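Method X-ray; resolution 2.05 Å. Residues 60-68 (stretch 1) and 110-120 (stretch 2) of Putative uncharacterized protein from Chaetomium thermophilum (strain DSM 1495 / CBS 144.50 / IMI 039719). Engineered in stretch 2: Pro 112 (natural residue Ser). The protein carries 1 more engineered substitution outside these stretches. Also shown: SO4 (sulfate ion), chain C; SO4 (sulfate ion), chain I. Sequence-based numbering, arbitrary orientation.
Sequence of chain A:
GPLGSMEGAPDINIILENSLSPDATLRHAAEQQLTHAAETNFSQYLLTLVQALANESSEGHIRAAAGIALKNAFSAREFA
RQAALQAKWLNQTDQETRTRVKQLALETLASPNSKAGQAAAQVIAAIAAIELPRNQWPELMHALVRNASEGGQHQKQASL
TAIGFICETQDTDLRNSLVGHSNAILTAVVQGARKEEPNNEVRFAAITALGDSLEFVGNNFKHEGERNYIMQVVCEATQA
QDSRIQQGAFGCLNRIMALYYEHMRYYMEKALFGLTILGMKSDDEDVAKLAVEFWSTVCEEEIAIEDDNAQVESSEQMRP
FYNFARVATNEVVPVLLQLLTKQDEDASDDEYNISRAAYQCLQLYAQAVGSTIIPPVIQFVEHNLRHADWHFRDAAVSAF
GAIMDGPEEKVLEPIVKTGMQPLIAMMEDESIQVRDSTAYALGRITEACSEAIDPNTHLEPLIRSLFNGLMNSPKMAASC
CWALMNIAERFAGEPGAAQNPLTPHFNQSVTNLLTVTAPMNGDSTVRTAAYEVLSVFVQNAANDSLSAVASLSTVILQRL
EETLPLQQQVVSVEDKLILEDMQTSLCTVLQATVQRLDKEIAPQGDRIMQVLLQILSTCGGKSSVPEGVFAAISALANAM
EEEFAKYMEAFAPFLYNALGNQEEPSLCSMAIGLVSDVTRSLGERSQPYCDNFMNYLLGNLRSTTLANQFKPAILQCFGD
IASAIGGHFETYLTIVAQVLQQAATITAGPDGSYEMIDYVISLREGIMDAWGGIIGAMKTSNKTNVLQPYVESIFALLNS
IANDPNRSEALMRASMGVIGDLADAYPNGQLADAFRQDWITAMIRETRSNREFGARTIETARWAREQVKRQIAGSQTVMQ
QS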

ATOM      1  N   GLY A  60      39.177  -7.505  -1.470  1.00 52.03           N
ATOM      2  CA  GLY A  60      38.133  -6.816  -0.737  1.00 52.26           C
ATOM      3  C   GLY A  60      36.776  -7.488  -0.787  1.00 58.18           C
ATOM      4  O   GLY A  60      36.074  -7.553   0.225  1.00 50.73           O
ATOM      5  N   HIS A  61      36.400  -7.990  -1.960  1.00 57.28           N
ATOM      6  CA  HIS A  61      35.080  -8.584  -2.131  1.00 58.54           C
ATOM      7  C   HIS A  61      34.961  -9.913  -1.387  1.00 61.98           C
ATOM      8  O   HIS A  61      33.879 -10.275  -0.924  1.00 60.81           O
ATOM      9  N   ILE A  62      36.074 -10.628  -1.261  1.00 58.55           N
ATOM     10  CA  ILE A  62      36.095 -11.855  -0.470  1.00 58.81           C
ATOM     11  C   ILE A  62      35.913 -11.528   1.007  1.00 58.51           C
ATOM     12  O   ILE A  62      35.111 -12.157   1.703  1.00 63.39           O
ATOM     13  N   ARG A  63      36.663 -10.536   1.477  1.00 56.57           N
ATOM     14  CA  ARG A  63      36.603 -10.110   2.870  1.00 52.60           C
ATOM     15  C   ARG A  63      35.218  -9.592   3.235  1.00 45.52           C
ATOM     16  O   ARG A  63      34.703  -9.884   4.313  1.00 42.84           O
ATOM     17  N   ALA A  64      34.626  -8.816   2.331  1.00 44.97           N
ATOM     18  CA  ALA A  64      33.277  -8.304   2.529  1.00 47.92           C
ATOM     19  C   ALA A  64      32.292  -9.459   2.643  1.00 57.16           C
ATOM     20  O   ALA A  64      31.450  -9.482   3.538  1.00 60.24           O
ATOM     21  N   ALA A  65      32.417 -10.418   1.729  1.00 55.06           N
ATOM     22  CA  ALA A  65      31.576 -11.611   1.725  1.00 56.06           C
ATOM     23  C   ALA A  65      31.669 -12.363   3.047  1.00 55.42           C
ATOM     24  O   ALA A  65      30.659 -12.812   3.589  1.00 52.95           O
ATOM     25  N   ALA A  66      32.889 -12.486   3.561  1.00 46.57           N
ATOM     26  CA  ALA A  66      33.130 -13.139   4.842  1.00 50.52           C
ATOM     27  C   ALA A  66      32.448 -12.380   5.973  1.00 55.36           C
ATOM     28  O   ALA A  66      31.816 -12.977   6.844  1.00 53.27           O
ATOM     29  N   GLY A  67      32.582 -11.057   5.947  1.00 53.17           N
ATOM     30  CA  GLY A  67      31.993 -10.204   6.961  1.00 51.88           C
ATOM     31  C   GLY A  67      30.479 -10.244   6.948  1.00 54.92           C
ATOM     32  O   GLY A  67      29.840 -10.240   7.999  1.00 40.35           O
ATOM     33  N   ILE A  68      29.900 -10.280   5.751  1.00 45.94           N
ATOM     34  CA  ILE A  68      28.451 -10.343   5.608  1.00 51.66           C
ATOM     35  C   ILE A  68      27.918 -11.668   6.134  1.00 52.51           C
ATOM     36  O   ILE A  68      26.926 -11.705   6.863  1.00 54.71           O
ATOM     37  N   ALA A 110      40.296  -0.542  10.813  1.00 36.61           N
ATOM     38  CA  ALA A 110      41.450   0.264  10.434  1.00 36.88           C
ATOM     39  C   ALA A 110      41.978  -0.090   9.045  1.00 40.35           C
ATOM     40  O   ALA A 110      42.851   0.597   8.514  1.00 40.91           O
ATOM     41  N   SER A 111      41.448  -1.163   8.463  1.00 39.79           N
ATOM     42  CA  SER A 111      41.898  -1.638   7.158  1.00 35.81           C
ATOM     43  C   SER A 111      41.754  -0.580   6.069  1.00 41.21           C
ATOM     44  O   SER A 111      40.722   0.079   5.974  1.00 40.07           O
ATOM     45  N   PRO A 112      42.799  -0.417   5.241  1.00 38.71           N
ATOM     46  CA  PRO A 112      42.759   0.506   4.102  1.00 40.31           C
ATOM     47  C   PRO A 112      41.806   0.023   3.012  1.00 43.83           C
ATOM     48  O   PRO A 112      41.480   0.782   2.101  1.00 44.60           O
ATOM     49  N   ASN A 113      41.364  -1.227   3.107  1.00 41.44           N
ATOM     50  CA  ASN A 113      40.352  -1.746   2.197  1.00 44.48           C
ATOM     51  C   ASN A 113      38.954  -1.355   2.666  1.00 42.56           C
ATOM     52  O   ASN A 113      38.487  -1.809   3.712  1.00 40.32           O
ATOM     53  N   SER A 114      38.294  -0.510   1.881  1.00 42.28           N
ATOM     54  CA  SER A 114      37.006   0.062   2.258  1.00 43.31           C
ATOM     55  C   SER A 114      35.912  -0.985   2.438  1.00 39.99           C
ATOM     56  O   SER A 114      35.085  -0.878   3.344  1.00 42.22           O
ATOM     57  N   LYS A 115      35.905  -1.994   1.574  1.00 40.19           N
ATOM     58  CA  LYS A 115      34.875  -3.025   1.627  1.00 45.27           C
ATOM     59  C   LYS A 115      34.988  -3.875   2.890  1.00 50.16           C
ATOM     60  O   LYS A 115      33.976  -4.229   3.501  1.00 46.59           O
ATOM     61  N   ALA A 116      36.219  -4.194   3.280  1.00 42.42           N
ATOM     62  CA  ALA A 116      36.460  -4.943   4.506  1.00 42.29           C
ATOM     63  C   ALA A 116      36.061  -4.112   5.719  1.00 43.23           C
ATOM     64  O   ALA A 116      35.437  -4.617   6.653  1.00 41.54           O
ATOM     65  N   GLY A 117      36.422  -2.833   5.692  1.00 40.18           N
ATOM     66  CA  GLY A 117      36.089  -1.922   6.771  1.00 36.48           C
ATOM     67  C   GLY A 117      34.593  -1.775   6.958  1.00 43.34           C
ATOM     68  O   GLY A 117      34.092  -1.794   8.081  1.00 38.59           O
ATOM     69  N   GLN A 118      33.878  -1.629   5.846  1.00 41.16           N
ATOM     70  CA  GLN A 118      32.423  -1.513   5.875  1.00 41.93           C
ATOM     71  C   GLN A 118      31.798  -2.772   6.454  1.00 36.93           C
ATOM     72  O   GLN A 118      30.908  -2.702   7.302  1.00 48.60           O
ATOM     73  N   ALA A 119      32.270  -3.923   5.980  1.00 36.34           N
ATOM     74  CA  ALA A 119      31.770  -5.216   6.438  1.00 40.14           C
ATOM     75  C   ALA A 119      31.990  -5.391   7.935  1.00 52.24           C
ATOM     76  O   ALA A 119      31.115  -5.888   8.645  1.00 44.79           O
ATOM     77  N   ALA A 120      33.158  -4.969   8.409  1.00 42.69           N
ATOM     78  CA  ALA A 120      33.483  -5.041   9.829  1.00 44.28           C
ATOM     79  C   ALA A 120      32.536  -4.163  10.645  1.00 33.84           C
ATOM     80  O   ALA A 120      32.156  -4.512  11.763  1.00 41.64           O
TER

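Two nearly parallel helices pack closely here through glycine and alanine, with an arginine, a capping asparagine and a sulfate ion adding polar contacts around the beginning of the second helix. The axes of helices 60-68 and 114-120 run 7° apart and approach to 7.8 Å, which small residues permit. Ala 119 points toward the first helix, its CB lying 3.8 Å from Ala 64 CA and 4.1 Å from Gly 67 CA. Glycine suits position 67 because an ideal CB there would clash with Ala 119 CB, at 2.7 Å. Ala 64 is directed sideways, yet its short methyl still packs, with CB 3.9 Å from Lys 115 O and 4.4 Å from Ala 119 CB.

Asn 113 (t) is the N-cap: its OD1 accepts from Ala 116 N at 3.0 Å, satisfying an amide that has no helical carbonyl before it. The same OD1 lies 3.3 Å from Gly 60 CA. A CB on Gly 60 would fall 2.8 Å from Asn 113 ND2, a clash, so the bare glycine leaves room for the cap.

Arg 63 points toward stretch 2 and adopts m, t, p for chi1 to chi3. One face of its guanidinium covers Ala 116 CB, which is 3.4 Å from Arg 63 NE, while NH1 makes a weak hydrogen bond to Ser 111 OG at 3.3 Å. Ser 111 (t) also accepts from Asn 113 N through OG at 3.2 Å, tying the turn together.

Lys 115 (m, t, t, t) lays its aliphatic chain beside Gly 60, with CB 3.8 Å from Gly 60 O, and carries NZ to O4 of the chain C sulfate at 2.8 Å. His 61 (p) points away, but its N and ND1 donate to O2 of that sulfate at 3.1 and a very short 2.4 Å, so the anion bridges both stretches.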

ATOM      1  CB  HIS A  61      34.759  -8.771  -3.618  1.00 54.74           C
ATOM      2  CG  HIS A  61      35.621  -9.782  -4.310  1.00 62.45           C
ATOM      3  ND1 HIS A  61      36.849  -9.469  -4.852  1.00 62.72           N
ATOM      4  CD2 HIS A  61      35.423 -11.098  -4.560  1.00 67.75           C
ATOM      5  CE1 HIS A  61      37.374 -10.551  -5.400  1.00 65.59           C
ATOM      6  NE2 HIS A  61      36.528 -11.553  -5.237  1.00 71.94           N
ATOM      7  CB  ILE A  62      37.406 -12.640  -0.660  1.00 60.74           C
ATOM      8  CG1 ILE A  62      37.543 -13.103  -2.110  1.00 65.43           C
ATOM      9  CG2 ILE A  62      37.450 -13.839   0.283  1.00 54.51           C
ATOM     10  CD1 ILE A  62      36.397 -13.971  -2.579  1.00 70.85           C
ATOM     11  CB  ARG A  63      37.654  -9.033   3.140  1.00 51.90           C
ATOM     12  CG  ARG A  63      39.072  -9.479   2.850  1.00 45.17           C
ATOM     13  CD  ARG A  63      40.053  -8.338   3.020  1.00 40.62           C
ATOM     14  NE  ARG A  63      40.173  -7.918   4.412  1.00 37.33           N
ATOM     15  CZ  ARG A  63      40.949  -6.921   4.824  1.00 38.04           C
ATOM     16  NH1 ARG A  63      41.666  -6.235   3.944  1.00 39.46           N
ATOM     17  NH2 ARG A  63      40.998  -6.604   6.112  1.00 36.34           N
ATOM     18  CB  ALA A  64      32.882  -7.372   1.390  1.00 44.95           C
ATOM     19  CB  ALA A  65      31.966 -12.524   0.575  1.00 53.41           C
ATOM     20  CB  ALA A  66      34.624 -13.253   5.109  1.00 41.05           C
ATOM     21  CB  ILE A  68      28.007 -10.170   4.141  1.00 52.15           C
ATOM     22  CG1 ILE A  68      28.443  -8.804   3.615  1.00 53.50           C
ATOM     23  CG2 ILE A  68      26.501 -10.324   4.018  1.00 48.88           C
ATOM     24  CD1 ILE A  68      28.060  -7.660   4.515  1.00 55.35           C
ATOM     25  CB  ALA A 110      42.555   0.109  11.468  1.00 40.24           C
ATOM     26  CB  SER A 111      41.122  -2.896   6.753  1.00 37.96           C
ATOM     27  OG  SER A 111      41.508  -3.328   5.458  1.00 42.21           O
ATOM     28  CB  PRO A 112      44.210   0.519   3.605  1.00 43.91           C
ATOM     29  CG  PRO A 112      44.767  -0.778   4.052  1.00 45.09           C
ATOM     30  CD  PRO A 112      44.111  -1.069   5.373  1.00 35.48           C
ATOM     31  CB  ASN A 113      40.464  -3.263   2.066  1.00 46.30           C
ATOM     32  CG  ASN A 113      39.557  -3.822   0.988  1.00 50.98           C
ATOM     33  OD1 ASN A 113      38.426  -4.229   1.260  1.00 42.88           O
ATOM     34  ND2 ASN A 113      40.048  -3.841  -0.248  1.00 44.88           N
ATOM     35  CB  SER A 114      36.562   1.089   1.213  1.00 42.01           C
ATOM     36  OG  SER A 114      37.384   2.240   1.257  1.00 52.81           O
ATOM     37  CB  LYS A 115      34.946  -3.907   0.382  1.00 48.31           C
ATOM     38  CG  LYS A 115      34.588  -3.167  -0.896  1.00 55.38           C
ATOM     39  CD  LYS A 115      34.685  -4.060  -2.119  1.00 57.54           C
ATOM     40  CE  LYS A 115      34.325  -3.289  -3.381  1.00 61.08           C
ATOM     41  NZ  LYS A 115      34.507  -4.109  -4.608  1.00 57.61           N
ATOM     42  CB  ALA A 116      37.918  -5.357   4.600  1.00 38.28           C
ATOM     43  CB  GLN A 118      31.870  -1.254   4.470  1.00 41.54           C
ATOM     44  CG  GLN A 118      30.458  -0.691   4.437  1.00 48.75           C
ATOM     45  CD  GLN A 118      29.387  -1.759   4.555  1.00 58.14           C
ATOM     46  OE1 GLN A 118      29.657  -2.951   4.397  1.00 59.39           O
ATOM     47  NE2 GLN A 118      28.159  -1.333   4.836  1.00 54.09           N
ATOM     48  CB  ALA A 119      32.438  -6.343   5.671  1.00 41.58           C
ATOM     49  CB  ALA A 120      34.925  -4.631  10.065  1.00 42.11           C
TER
HETATM   50  S   SO4 C 902      37.673  -6.200  -5.271  0.83 60.09           S
HETATM   51  O1  SO4 C 902      36.695  -6.570  -6.289  0.83 63.30           O
HETATM   52  O2  SO4 C 902      38.054  -7.391  -4.516  0.83 44.02           O
HETATM   53  O3  SO4 C 902      38.856  -5.637  -5.913  0.83 63.47           O
HETATM   54  O4  SO4 C 902      37.093  -5.207  -4.373  0.83 58.43           O
HETATM   55  S   SO4 I 908      39.820   3.668  -0.922  0.65 66.59           S
HETATM   56  O1  SO4 I 908      40.068   2.455  -0.149  0.65 69.37           O
HETATM   57  O2  SO4 I 908      38.893   3.366  -2.009  0.65 68.62           O
HETATM   58  O3  SO4 I 908      39.239   4.691  -0.055  0.65 61.13           O
HETATM   59  O4  SO4 I 908      41.079   4.160  -1.473  0.65 61.62           O